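Local atomic coordinates of PpBBE-like 1 D396N (Physcomitrella patens subsp. patens, PDB entry 6EO5), a protein that oxidises cellobiose as a flavin-dependent oxidase of the berberine bridge enzyme-like family, with a bi-covalently attached FAD cofactor. Residues F236-K240 with D345-M351. Sequence-based numbering, arbitrary orientation.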
loop_
_atom_site.group_PDB
_atom_site.type_symbol
_atom_site.label_atom_id
_atom_site.label_comp_id
_atom_site.label_asym_id
_atom_site.label_seq_id
_atom_site.Cartn_x
_atom_site.Cartn_y
_atom_site.Cartn_z
ATOM N N PHE A 236 26.468 7.766 -1.787
ATOM C CA PHE A 236 26.190 8.983 -2.537
ATOM C C PHE A 236 26.241 8.713 -4.032
ATOM O O PHE A 236 25.334 9.099 -4.784
ATOM C CB PHE A 236 27.185 10.081 -2.169
ATOM C CG PHE A 236 26.968 11.352 -2.930
ATOM C CD1 PHE A 236 27.550 11.543 -4.178
ATOM C CD2 PHE A 236 26.156 12.348 -2.415
ATOM C CE1 PHE A 236 27.326 12.700 -4.891
ATOM C CE2 PHE A 236 25.932 13.516 -3.128
ATOM C CZ PHE A 236 26.518 13.691 -4.363
ATOM N N LYS A 237 27.315 8.053 -4.478
ATOM C CA LYS A 237 27.492 7.788 -5.897
ATOM C C LYS A 237 26.339 6.956 -6.442
ATOM O O LYS A 237 25.778 7.271 -7.501
ATOM C CB LYS A 237 28.840 7.094 -6.113
ATOM C CG LYS A 237 29.345 7.093 -7.550
ATOM C CD LYS A 237 30.665 6.342 -7.669
ATOM C CE LYS A 237 31.066 6.172 -9.129
ATOM N NZ LYS A 237 31.319 7.487 -9.781
ATOM N N ASN A 238 25.956 5.891 -5.723
ATOM C CA ASN A 238 24.885 5.033 -6.223
ATOM C C ASN A 238 23.554 5.774 -6.253
ATOM O O ASN A 238 22.817 5.688 -7.242
ATOM C CB ASN A 238 24.765 3.757 -5.386
ATOM C CG ASN A 238 26.011 2.896 -5.440
ATOM O OD1 ASN A 238 26.930 3.170 -6.201
ATOM N ND2 ASN A 238 26.043 1.844 -4.632
ATOM N N PHE A 239 23.228 6.521 -5.192
ATOM C CA PHE A 239 21.945 7.217 -5.176
ATOM C C PHE A 239 21.884 8.290 -6.256
ATOM O O PHE A 239 20.864 8.421 -6.945
ATOM C CB PHE A 239 21.648 7.836 -3.804
ATOM C CG PHE A 239 20.249 8.359 -3.713
ATOM C CD1 PHE A 239 19.191 7.484 -3.507
ATOM C CD2 PHE A 239 19.971 9.695 -3.940
ATOM C CE1 PHE A 239 17.891 7.932 -3.480
ATOM C CE2 PHE A 239 18.658 10.161 -3.911
ATOM C CZ PHE A 239 17.618 9.269 -3.680
ATOM N N LYS A 240 22.962 9.069 -6.422
ATOM C CA LYS A 240 22.982 10.082 -7.475
ATOM C C LYS A 240 22.784 9.451 -8.847
ATOM O O LYS A 240 22.034 9.976 -9.680
ATOM C CB LYS A 240 24.290 10.867 -7.433
ATOM C CG LYS A 240 24.328 12.071 -8.355
ATOM C CD LYS A 240 25.538 12.939 -8.024
ATOM C CE LYS A 240 25.762 14.029 -9.062
ATOM N NZ LYS A 240 24.442 14.559 -9.474
ATOM N N ASP A 345 22.687 17.771 -4.747
ATOM C CA ASP A 345 23.782 16.996 -4.173
ATOM C C ASP A 345 23.878 17.238 -2.672
ATOM O O ASP A 345 24.149 16.310 -1.898
ATOM C CB ASP A 345 25.106 17.327 -4.862
ATOM C CG ASP A 345 25.204 16.730 -6.277
ATOM O OD1 ASP A 345 24.335 15.910 -6.685
ATOM O OD2 ASP A 345 26.173 17.076 -6.989
ATOM N N ALA A 346 23.629 18.477 -2.240
ATOM C CA ALA A 346 23.636 18.778 -0.814
ATOM C C ALA A 346 22.555 17.988 -0.085
ATOM O O ALA A 346 22.784 17.481 1.018
ATOM C CB ALA A 346 23.440 20.280 -0.603
ATOM N N GLY A 347 21.367 17.877 -0.696
ATOM C CA GLY A 347 20.306 17.074 -0.112
ATOM C C GLY A 347 20.658 15.601 0.003
ATOM O O GLY A 347 20.314 14.951 0.992
ATOM N N ILE A 348 21.338 15.046 -1.005
ATOM C CA ILE A 348 21.697 13.630 -0.939
ATOM C C ILE A 348 22.645 13.370 0.230
ATOM O O ILE A 348 22.489 12.384 0.960
ATOM C CB ILE A 348 22.290 13.149 -2.279
ATOM C CG1 ILE A 348 21.258 13.275 -3.398
ATOM C CG2 ILE A 348 22.753 11.705 -2.176
ATOM C CD1 ILE A 348 21.786 12.916 -4.753
ATOM N N ASN A 349 23.626 14.255 0.442
ATOM C CA ASN A 349 24.529 14.094 1.582
ATOM C C ASN A 349 23.810 14.285 2.910
ATOM O O ASN A 349 24.093 13.570 3.879
ATOM C CB ASN A 349 25.696 15.068 1.496
ATOM C CG ASN A 349 26.685 14.673 0.444
ATOM O OD1 ASN A 349 27.383 13.659 0.563
ATOM N ND2 ASN A 349 26.761 15.473 -0.608
ATOM N N ALA A 350 22.907 15.263 2.985
ATOM C CA ALA A 350 22.175 15.491 4.226
ATOM C C ALA A 350 21.326 14.277 4.576
ATOM O O ALA A 350 21.229 13.889 5.748
ATOM C CB ALA A 350 21.311 16.749 4.106
ATOM N N MET A 351 20.733 13.653 3.560
ATOM C CA MET A 351 19.938 12.452 3.760
ATOM C C MET A 351 20.796 11.306 4.284
ATOM O O MET A 351 20.437 10.654 5.273
ATOM C CB MET A 351 19.264 12.071 2.444
ATOM C CG MET A 351 18.431 10.834 2.514
ATOM S SD MET A 351 17.731 10.483 0.903
ATOM C CE MET A 351 19.191 9.952 0.002
#
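The CA atoms of Phe236 and Ile348 are the nearest pair between segments 236-240 and 345-351, 6.7 Å apart; the segment axes approach to 10.4 Å, with their N-to-C directions 127° apart. Ile348 points at the other helix and divides its work between two rings: its CG2 methyl packs on CD2 of Phe236 at 3.5 Å, while CD1 sits at the edge of the Phe239 ring, close to its plane, and also reaches the backbone at Lys240. With CG anti to the backbone N (chi1 179°), Phe236 swings its ring toward the second helix, where the carbonyl O of Asp345 meets the ring edge and the Asn349 amide lies nearly parallel to the ring. Deeper in, Met351 bends at its last torsion (chi3 71°) and sets CE over the centre of the Phe239 face, 3.9 Å from the centroid, a CH-pi contact with the sulfur farther off above the same ring. Toward the surface, Lys240 NZ reaches the syn lone pair of Asp345 OD1 at 3.1 Å in a salt bridge. Were Lys240 cut back to alanine, the Asp345 carboxylate would probably lose its charged mate across the helices and the cover that the lysine CD and CE give OD1. Met351 continues onto helix 405-420. Helix 235-246 lies on the seven-stranded antiparallel sheet through Phe239, which meets Met259 and Tyr365, and helix 345-355 packs beside it, consistent with the substrate domain of the VAO-type flavoprotein fold.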